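Local coordinates for protein AAR187Cp (Eremothecium gossypii, PDB 3ZIL) that probably regulates the establishment of sister-chromatid cohesion as the cohesin-associated factor Wpl1, the chain being its all-helical Wap1-domain part, at residues L222-E225 and G226-K229; C230-K233 and L234-T238; T238-L241 and E242-D246. One frame throughout, in Å; residues are numbered along the deposited sequence.

Interaction 1: residues L222-E225 and G226-K229; sequences LTNE and GVLK
N224 meets V227, three residues on, across the first turn of helix 225-235. At the root of its side chain, CB of N224 lies 4.1 Å from CG2 of V227, an ordinary van der Waals approach. CG of N224 comes closer to the same methyl, CG2 of V227, at 3.8 Å. The tip does the polar work: OD1 of N224 accepts from the backbone N of V227 at 2.9 Å. This bond is fairly straight (157° at the hydrogen), with the N-H tilted 22° from the plane of the amide carbonyl. CG stands opposite the backbone N of N224 (chi1 171°), and this rotation brings OD1 to the start of the helix. The side chains of N224 and V227 cross at about a right angle. The main-chain O of N224 also accepts, from N of L228 at 3.0 Å, giving the opening turn two acceptors from N224; N of K229 bonds to O of E225.

L228 turns its branched end onto the preceding 3-10 turn, where CD1 of L228 rests 3.4 Å from O of L222. That same carbonyl is bonded by Q281 of helix 272-289, and L228 also packs on L277 of that helix and on L255 of helix 248-261. The methylenes of K229 run past O of E225. OE1 of E225 and NZ of K229 stop 4.7 Å apart, too far for contact, though a weak attraction is possible; K229 also touches E192 of helix 185-193. An asparagine whose carbonyl oxygen takes a first-turn N-H, which has no earlier helical carbonyl to bond, is the classic N-cap, here starting a helix of the all-helical Wap1 domain.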
ATOM      1  N   LEU A 222      -4.404 -10.990  -6.158  1.00 26.27           N
ATOM      2  CA  LEU A 222      -5.056 -11.397  -4.935  1.00 30.33           C
ATOM      3  C   LEU A 222      -4.171 -12.256  -4.046  1.00 27.45           C
ATOM      4  O   LEU A 222      -4.610 -12.697  -2.957  1.00 26.19           O
ATOM      5  CB  LEU A 222      -6.419 -12.063  -5.253  1.00 30.20           C
ATOM      6  CG  LEU A 222      -7.732 -11.242  -5.353  1.00 28.65           C
ATOM      7  CD1 LEU A 222      -7.622  -9.703  -5.346  1.00 28.66           C
ATOM      8  CD2 LEU A 222      -8.670 -11.764  -6.452  1.00 30.63           C
ATOM      9  N   THR A 223      -2.926 -12.509  -4.463  1.00 24.25           N
ATOM     10  CA  THR A 223      -2.016 -13.268  -3.584  1.00 24.46           C
ATOM     11  C   THR A 223      -0.923 -12.310  -3.070  1.00 25.60           C
ATOM     12  O   THR A 223       0.111 -12.708  -2.526  1.00 23.47           O
ATOM     13  CB  THR A 223      -1.350 -14.513  -4.296  1.00 27.08           C
ATOM     14  OG1 THR A 223      -0.655 -14.062  -5.453  1.00 30.10           O
ATOM     15  CG2 THR A 223      -2.331 -15.532  -4.746  1.00 25.19           C
ATOM     16  N   ASN A 224      -1.073 -11.037  -3.370  1.00 21.43           N
ATOM     17  CA  ASN A 224      -0.007 -10.094  -3.026  1.00 20.04           C
ATOM     18  C   ASN A 224      -0.422  -9.473  -1.690  1.00 17.32           C
ATOM     19  O   ASN A 224      -1.523  -8.921  -1.553  1.00 14.05           O
ATOM     20  CB  ASN A 224       0.054  -9.082  -4.185  1.00 19.34           C
ATOM     21  CG  ASN A 224       0.948  -7.907  -3.900  1.00 23.78           C
ATOM     22  OD1 ASN A 224       0.682  -7.084  -3.006  1.00 19.78           O
ATOM     23  ND2 ASN A 224       1.945  -7.723  -4.771  1.00 26.10           N
ATOM     24  N   GLU A 225       0.407  -9.612  -0.670  1.00 18.02           N
ATOM     25  CA  GLU A 225       0.009  -9.112   0.650  1.00 19.94           C
ATOM     26  C   GLU A 225      -0.329  -7.614   0.639  1.00 17.74           C
ATOM     27  O   GLU A 225      -1.277  -7.187   1.320  1.00 17.82           O
ATOM     28  CB  GLU A 225       1.092  -9.375   1.710  1.00 21.43           C
ATOM     29  CG  GLU A 225       1.285 -10.829   1.978  1.00 26.90           C
ATOM     30  CD  GLU A 225       2.343 -11.047   3.072  1.00 33.65           C
ATOM     31  OE1 GLU A 225       2.764 -10.068   3.744  1.00 39.26           O
ATOM     32  OE2 GLU A 225       2.751 -12.207   3.273  1.00 38.14           O
ATOM     33  N   GLY A 226       0.489  -6.809  -0.059  1.00 16.36           N
ATOM     34  CA  GLY A 226       0.223  -5.338  -0.151  1.00 15.30           C
ATOM     35  C   GLY A 226      -1.179  -5.010  -0.664  1.00 15.69           C
ATOM     36  O   GLY A 226      -1.963  -4.193  -0.052  1.00 15.63           O
ATOM     37  N   VAL A 227      -1.563  -5.695  -1.753  1.00 13.72           N
ATOM     38  CA  VAL A 227      -2.852  -5.439  -2.357  1.00 11.54           C
ATOM     39  C   VAL A 227      -3.973  -5.890  -1.443  1.00 10.95           C
ATOM     40  O   VAL A 227      -4.975  -5.170  -1.259  1.00 10.55           O
ATOM     41  CB  VAL A 227      -2.967  -6.202  -3.729  1.00 12.51           C
ATOM     42  CG1 VAL A 227      -4.419  -6.010  -4.180  1.00 12.36           C
ATOM     43  CG2 VAL A 227      -1.980  -5.582  -4.786  1.00 11.79           C
ATOM     44  N   LEU A 228      -3.809  -7.049  -0.800  1.00 11.24           N
ATOM     45  CA  LEU A 228      -4.849  -7.523   0.087  1.00 13.16           C
ATOM     46  C   LEU A 228      -5.046  -6.543   1.249  1.00 15.75           C
ATOM     47  O   LEU A 228      -6.184  -6.356   1.655  1.00 17.07           O
ATOM     48  CB  LEU A 228      -4.522  -8.944   0.658  1.00 13.67           C
ATOM     49  CG  LEU A 228      -4.650 -10.085  -0.405  1.00 17.22           C
ATOM     50  CD1 LEU A 228      -3.830 -11.315   0.021  1.00 17.57           C
ATOM     51  CD2 LEU A 228      -6.066 -10.444  -0.710  1.00 15.51           C
ATOM     52  N   LYS A 229      -3.956  -6.016   1.847  1.00 13.59           N
ATOM     53  CA  LYS A 229      -4.135  -5.059   2.915  1.00 16.83           C
ATOM     54  C   LYS A 229      -4.852  -3.815   2.446  1.00 17.55           C
ATOM     55  O   LYS A 229      -5.710  -3.304   3.186  1.00 18.07           O
ATOM     56  CB  LYS A 229      -2.804  -4.652   3.563  1.00 16.94           C
ATOM     57  CG  LYS A 229      -2.174  -5.846   4.315  1.00 22.16           C
ATOM     58  CD  LYS A 229      -0.733  -5.465   4.731  1.00 26.63           C
ATOM     59  CE  LYS A 229       0.089  -6.690   5.119  1.00 32.00           C
ATOM     60  NZ  LYS A 229       1.064  -6.392   6.203  1.00 39.68           N
TER

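Interaction 2: residues C230-K233 and L234-T238; sequences CLIK and LTNHT
T235 and N236 fold back on L231, I232 and K233 in a local, buried contact at the C-terminal end of helix 225-235, a helix of the Wap1 domain that packs on helices 185-193, 201-215 and 272-289. The helical pattern holds at first: N of L234 donates to O of C230 at 2.8 Å, and N of T235 to O of L231 at 2.9 Å. Beyond them, N of N236 makes a weak bond to O of K233.

T235 adds its hydroxyl to this return. OG1 sits between the backbone N and the carbonyl carbon (chi1 54°), a rotation that points it back along the helix, 2.6 Å from O of L231. O of I232 is also within reach of OG1 of T235, and which of the two receives the proton is not settled. N287 of helix 272-289 bonds to the same hydroxyl.

The amide of N236 lies with one face over O of I232 and CA of K233, its ND2 3.7 Å from that CA. Both ends of that amide are used: OD1 is bonded by ND2 of N287, and ND2 gives two hydrogen bonds to the backbone of a bound peptide. A leucine at this position would probably leave those peptide backbone groups without their donor and N287 without one of its acceptors. K233 extends away to bond O of E192 through NZ, its chain packing on the peptide, as does I232.

L234 wraps its own branch over the preceding turn, its CG 3.2 Å from O of C230. Last, the ring of H237 comes back toward the helix end, its CD2 3.7 Å from O of K233.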
ATOM      1  N   CYS A 230      -4.534  -3.325   1.233  1.00 16.52           N
ATOM      2  CA  CYS A 230      -5.357  -2.218   0.769  1.00 18.76           C
ATOM      3  C   CYS A 230      -6.826  -2.618   0.695  1.00 17.39           C
ATOM      4  O   CYS A 230      -7.695  -1.831   1.136  1.00 17.35           O
ATOM      5  CB  CYS A 230      -4.893  -1.695  -0.596  1.00 19.76           C
ATOM      6  SG  CYS A 230      -3.171  -1.083  -0.481  1.00 17.96           S
ATOM      7  N   LEU A 231      -7.110  -3.800   0.141  1.00 16.98           N
ATOM      8  CA  LEU A 231      -8.503  -4.237  -0.075  1.00 19.30           C
ATOM      9  C   LEU A 231      -9.218  -4.377   1.277  1.00 21.22           C
ATOM     10  O   LEU A 231     -10.408  -3.965   1.441  1.00 19.63           O
ATOM     11  CB  LEU A 231      -8.614  -5.542  -0.867  1.00 18.79           C
ATOM     12  CG  LEU A 231      -8.362  -5.491  -2.369  1.00 18.52           C
ATOM     13  CD1 LEU A 231      -7.987  -6.838  -2.965  1.00 15.42           C
ATOM     14  CD2 LEU A 231      -9.537  -4.802  -3.166  1.00 19.03           C
ATOM     15  N   ILE A 232      -8.507  -4.915   2.252  1.00 19.04           N
ATOM     16  CA  ILE A 232      -9.113  -5.035   3.605  1.00 19.32           C
ATOM     17  C   ILE A 232      -9.450  -3.599   4.159  1.00 19.91           C
ATOM     18  O   ILE A 232     -10.618  -3.287   4.499  1.00 18.62           O
ATOM     19  CB  ILE A 232      -8.152  -5.765   4.562  1.00 17.28           C
ATOM     20  CG1 ILE A 232      -8.080  -7.236   4.204  1.00 18.01           C
ATOM     21  CG2 ILE A 232      -8.536  -5.471   5.992  1.00 17.08           C
ATOM     22  CD1 ILE A 232      -6.935  -7.947   4.873  1.00 15.77           C
ATOM     23  N   LYS A 233      -8.439  -2.744   4.182  1.00 20.17           N
ATOM     24  CA  LYS A 233      -8.594  -1.402   4.611  1.00 20.23           C
ATOM     25  C   LYS A 233      -9.689  -0.653   3.902  1.00 20.50           C
ATOM     26  O   LYS A 233     -10.407   0.035   4.539  1.00 20.11           O
ATOM     27  CB  LYS A 233      -7.296  -0.595   4.632  1.00 22.16           C
ATOM     28  CG  LYS A 233      -7.335   0.514   5.679  1.00 25.50           C
ATOM     29  CD  LYS A 233      -6.010   1.033   6.189  1.00 27.77           C
ATOM     30  CE  LYS A 233      -6.168   2.324   6.966  1.00 30.55           C
ATOM     31  NZ  LYS A 233      -4.967   3.185   7.068  1.00 28.73           N
ATOM     32  N   LEU A 234      -9.822  -0.822   2.604  1.00 18.63           N
ATOM     33  CA  LEU A 234     -10.901  -0.111   1.887  1.00 18.18           C
ATOM     34  C   LEU A 234     -12.273  -0.699   2.286  1.00 19.81           C
ATOM     35  O   LEU A 234     -13.231   0.026   2.468  1.00 19.18           O
ATOM     36  CB  LEU A 234     -10.697  -0.159   0.381  1.00 18.00           C
ATOM     37  CG  LEU A 234      -9.434   0.496  -0.258  1.00 16.72           C
ATOM     38  CD1 LEU A 234      -9.044  -0.122  -1.627  1.00 15.32           C
ATOM     39  CD2 LEU A 234      -9.756   1.969  -0.356  1.00 17.14           C
ATOM     40  N   THR A 235     -12.333  -2.019   2.428  1.00 19.70           N
ATOM     41  CA  THR A 235     -13.568  -2.668   2.767  1.00 21.13           C
ATOM     42  C   THR A 235     -14.019  -2.520   4.228  1.00 22.63           C
ATOM     43  O   THR A 235     -15.113  -3.002   4.569  1.00 19.92           O
ATOM     44  CB  THR A 235     -13.618  -4.115   2.290  1.00 20.23           C
ATOM     45  OG1 THR A 235     -12.486  -4.853   2.773  1.00 19.04           O
ATOM     46  CG2 THR A 235     -13.675  -4.182   0.778  1.00 18.59           C
ATOM     47  N   ASN A 236     -13.200  -1.852   5.074  1.00 20.79           N
ATOM     48  CA  ASN A 236     -13.562  -1.533   6.437  1.00 21.99           C
ATOM     49  C   ASN A 236     -14.724  -0.541   6.393  1.00 23.93           C
ATOM     50  O   ASN A 236     -15.523  -0.482   7.304  1.00 25.50           O
ATOM     51  CB  ASN A 236     -12.400  -0.886   7.225  1.00 22.55           C
ATOM     52  CG  ASN A 236     -11.308  -1.878   7.632  1.00 22.34           C
ATOM     53  OD1 ASN A 236     -11.537  -3.094   7.703  1.00 21.64           O
ATOM     54  ND2 ASN A 236     -10.129  -1.350   7.986  1.00 18.91           N
ATOM     55  N   HIS A 237     -14.810   0.256   5.333  1.00 25.49           N
ATOM     56  CA  HIS A 237     -15.914   1.217   5.172  1.00 24.31           C
ATOM     57  C   HIS A 237     -16.988   0.571   4.403  1.00 27.01           C
ATOM     58  O   HIS A 237     -16.834   0.294   3.196  1.00 26.05           O
ATOM     59  CB  HIS A 237     -15.376   2.446   4.435  1.00 22.74           C
ATOM     60  CG  HIS A 237     -14.176   3.020   5.109  1.00 21.78           C
ATOM     61  ND1 HIS A 237     -14.280   3.792   6.194  1.00 20.19           N
ATOM     62  CD2 HIS A 237     -12.794   2.810   4.888  1.00 21.93           C
ATOM     63  CE1 HIS A 237     -13.051   4.082   6.649  1.00 22.97           C
ATOM     64  NE2 HIS A 237     -12.142   3.480   5.824  1.00 20.81           N
ATOM     65  N   THR A 238     -18.081   0.259   5.097  1.00 32.14           N
ATOM     66  CA  THR A 238     -19.130  -0.572   4.520  1.00 31.05           C
ATOM     67  C   THR A 238     -19.796   0.145   3.375  1.00 31.29           C
ATOM     68  O   THR A 238     -20.250  -0.509   2.435  1.00 30.84           O
ATOM     69  CB  THR A 238     -20.183  -1.047   5.561  1.00 33.94           C
ATOM     70  OG1 THR A 238     -20.648   0.081   6.261  1.00 37.46           O
ATOM     71  CG2 THR A 238     -19.534  -1.960   6.581  1.00 31.59           C
TER

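Interaction 3: residues T238-L241 and E242-D246; sequences TTVL and ELSAD
S244 reaches back to V240 at the end of the short helix 238-243, adding a side-chain bond to a backbone ladder. Among the backbone bonds, N of E242 donates to O of T238 at 3.1 Å. N of L243 meets O of T239 at 2.9 Å and is almost straight (171°). The ladder then weakens: N of S244 bonds O of L241 at 3.2 Å from above the carbonyl plane, 71° out of it, and its bond to O of V240 is weak.

A side-chain bond is added here. With OG beside its own backbone N (chi1 -50°), S244 donates through OG to O of V240 at 2.9 Å. OG is also bonded by Q212 of helix 201-215, so the hydroxyl links two helices.

Among van der Waals contacts, CG of L243 passes 3.5 Å from O of T239. Inward, V240 packs on Y207 and F211, and S244 on F211, while E242 and L243 are exposed. A serine hydroxyl returned to the carbonyl four residues earlier is a common helix feature, here just after the end of a short helix that packs against helix 201-215.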
ATOM      1  N   THR A 238     -18.081   0.259   5.097  1.00 32.14           N
ATOM      2  CA  THR A 238     -19.130  -0.572   4.520  1.00 31.05           C
ATOM      3  C   THR A 238     -19.796   0.145   3.375  1.00 31.29           C
ATOM      4  O   THR A 238     -20.250  -0.509   2.435  1.00 30.84           O
ATOM      5  CB  THR A 238     -20.183  -1.047   5.561  1.00 33.94           C
ATOM      6  OG1 THR A 238     -20.648   0.081   6.261  1.00 37.46           O
ATOM      7  CG2 THR A 238     -19.534  -1.960   6.581  1.00 31.59           C
ATOM      8  N   THR A 239     -19.809   1.482   3.396  1.00 27.06           N
ATOM      9  CA  THR A 239     -20.364   2.171   2.233  1.00 25.98           C
ATOM     10  C   THR A 239     -19.568   1.938   0.905  1.00 24.90           C
ATOM     11  O   THR A 239     -20.173   1.948  -0.165  1.00 21.69           O
ATOM     12  CB  THR A 239     -20.750   3.652   2.466  1.00 29.17           C
ATOM     13  OG1 THR A 239     -19.623   4.478   2.342  1.00 37.14           O
ATOM     14  CG2 THR A 239     -21.272   3.869   3.815  1.00 26.67           C
ATOM     15  N   VAL A 240     -18.249   1.677   0.997  1.00 20.83           N
ATOM     16  CA  VAL A 240     -17.436   1.177  -0.151  1.00 18.01           C
ATOM     17  C   VAL A 240     -17.971  -0.127  -0.701  1.00 19.31           C
ATOM     18  O   VAL A 240     -18.002  -0.350  -1.901  1.00 19.02           O
ATOM     19  CB  VAL A 240     -15.913   0.978   0.220  1.00 17.89           C
ATOM     20  CG1 VAL A 240     -15.188   0.269  -0.885  1.00 15.78           C
ATOM     21  CG2 VAL A 240     -15.205   2.329   0.503  1.00 17.14           C
ATOM     22  N   LEU A 241     -18.401  -1.031   0.184  1.00 18.73           N
ATOM     23  CA  LEU A 241     -19.013  -2.283  -0.270  1.00 19.80           C
ATOM     24  C   LEU A 241     -20.375  -2.041  -1.013  1.00 20.72           C
ATOM     25  O   LEU A 241     -20.643  -2.630  -2.088  1.00 19.13           O
ATOM     26  CB  LEU A 241     -19.192  -3.220   0.992  1.00 18.07           C
ATOM     27  CG  LEU A 241     -17.837  -3.644   1.667  1.00 17.91           C
ATOM     28  CD1 LEU A 241     -18.157  -4.548   2.910  1.00 21.63           C
ATOM     29  CD2 LEU A 241     -17.080  -4.488   0.631  1.00 16.97           C
ATOM     30  N   GLU A 242     -21.229  -1.160  -0.473  1.00 21.60           N
ATOM     31  CA  GLU A 242     -22.499  -0.806  -1.153  1.00 21.67           C
ATOM     32  C   GLU A 242     -22.338  -0.155  -2.506  1.00 20.67           C
ATOM     33  O   GLU A 242     -23.011  -0.535  -3.565  1.00 21.21           O
ATOM     34  CB  GLU A 242     -23.244   0.177  -0.256  1.00 26.03           C
ATOM     35  CG  GLU A 242     -23.785  -0.596   0.906  1.00 36.12           C
ATOM     36  CD  GLU A 242     -24.378   0.291   1.975  1.00 47.85           C
ATOM     37  OE1 GLU A 242     -24.599   1.507   1.723  1.00 51.15           O
ATOM     38  OE2 GLU A 242     -24.633  -0.245   3.072  1.00 45.79           O
ATOM     39  N   LEU A 243     -21.450   0.809  -2.555  1.00 18.52           N
ATOM     40  CA  LEU A 243     -21.171   1.446  -3.862  1.00 19.75           C
ATOM     41  C   LEU A 243     -20.556   0.487  -4.912  1.00 23.06           C
ATOM     42  O   LEU A 243     -20.584   0.756  -6.136  1.00 27.11           O
ATOM     43  CB  LEU A 243     -20.317   2.723  -3.707  1.00 18.74           C
ATOM     44  CG  LEU A 243     -20.946   3.910  -2.936  1.00 23.44           C
ATOM     45  CD1 LEU A 243     -19.866   4.910  -2.521  1.00 22.27           C
ATOM     46  CD2 LEU A 243     -22.067   4.608  -3.762  1.00 22.02           C
ATOM     47  N   SER A 244     -19.992  -0.632  -4.449  1.00 20.98           N
ATOM     48  CA  SER A 244     -19.303  -1.566  -5.366  1.00 19.23           C
ATOM     49  C   SER A 244     -19.945  -2.961  -5.376  1.00 18.47           C
ATOM     50  O   SER A 244     -19.270  -3.971  -5.753  1.00 18.77           O
ATOM     51  CB  SER A 244     -17.846  -1.699  -4.873  1.00 17.62           C
ATOM     52  OG  SER A 244     -17.297  -0.398  -4.676  1.00 14.76           O
ATOM     53  N   ALA A 245     -21.235  -3.026  -5.030  1.00 19.06           N
ATOM     54  CA  ALA A 245     -21.826  -4.323  -4.596  1.00 17.12           C
ATOM     55  C   ALA A 245     -21.830  -5.350  -5.724  1.00 17.77           C
ATOM     56  O   ALA A 245     -21.769  -6.536  -5.423  1.00 15.96           O
ATOM     57  CB  ALA A 245     -23.220  -4.176  -4.071  1.00 17.48           C
ATOM     58  N   ASP A 246     -21.935  -4.893  -6.980  1.00 15.41           N
ATOM     59  CA  ASP A 246     -22.091  -5.789  -8.112  1.00 18.29           C
ATOM     60  C   ASP A 246     -20.773  -6.546  -8.435  1.00 19.79           C
ATOM     61  O   ASP A 246     -20.776  -7.555  -9.138  1.00 21.14           O
ATOM     62  CB  ASP A 246     -22.577  -5.034  -9.314  1.00 18.47           C
ATOM     63  CG  ASP A 246     -21.695  -3.799  -9.657  1.00 20.63           C
ATOM     64  OD1 ASP A 246     -21.767  -2.732  -8.995  1.00 19.75           O
ATOM     65  OD2 ASP A 246     -20.921  -3.927 -10.625  1.00 22.09           O
TER

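The three contacts follow one chain path. Interactions 1 and 2 are the start and the C-terminal end of helix 225-235 and touch through the leucines L222 and L231; interaction 3 belongs to the next helix, 238-243, and meets interaction 2 where T235 packs on L241. Interaction 2 is the buried one, interaction 1 is partly buried, and interaction 3 lies farthest from the centre of the chain, with exposed residues. Their polar chemistry follows the position along the helix: an asparagine oxygen accepts a backbone N-H at the beginning of one helix, whereas hydroxyls approach backbone carbonyls toward the ends of both. The bound peptide is hydrogen-bonded within interaction 2, while interaction 1 merely packs on it through K229.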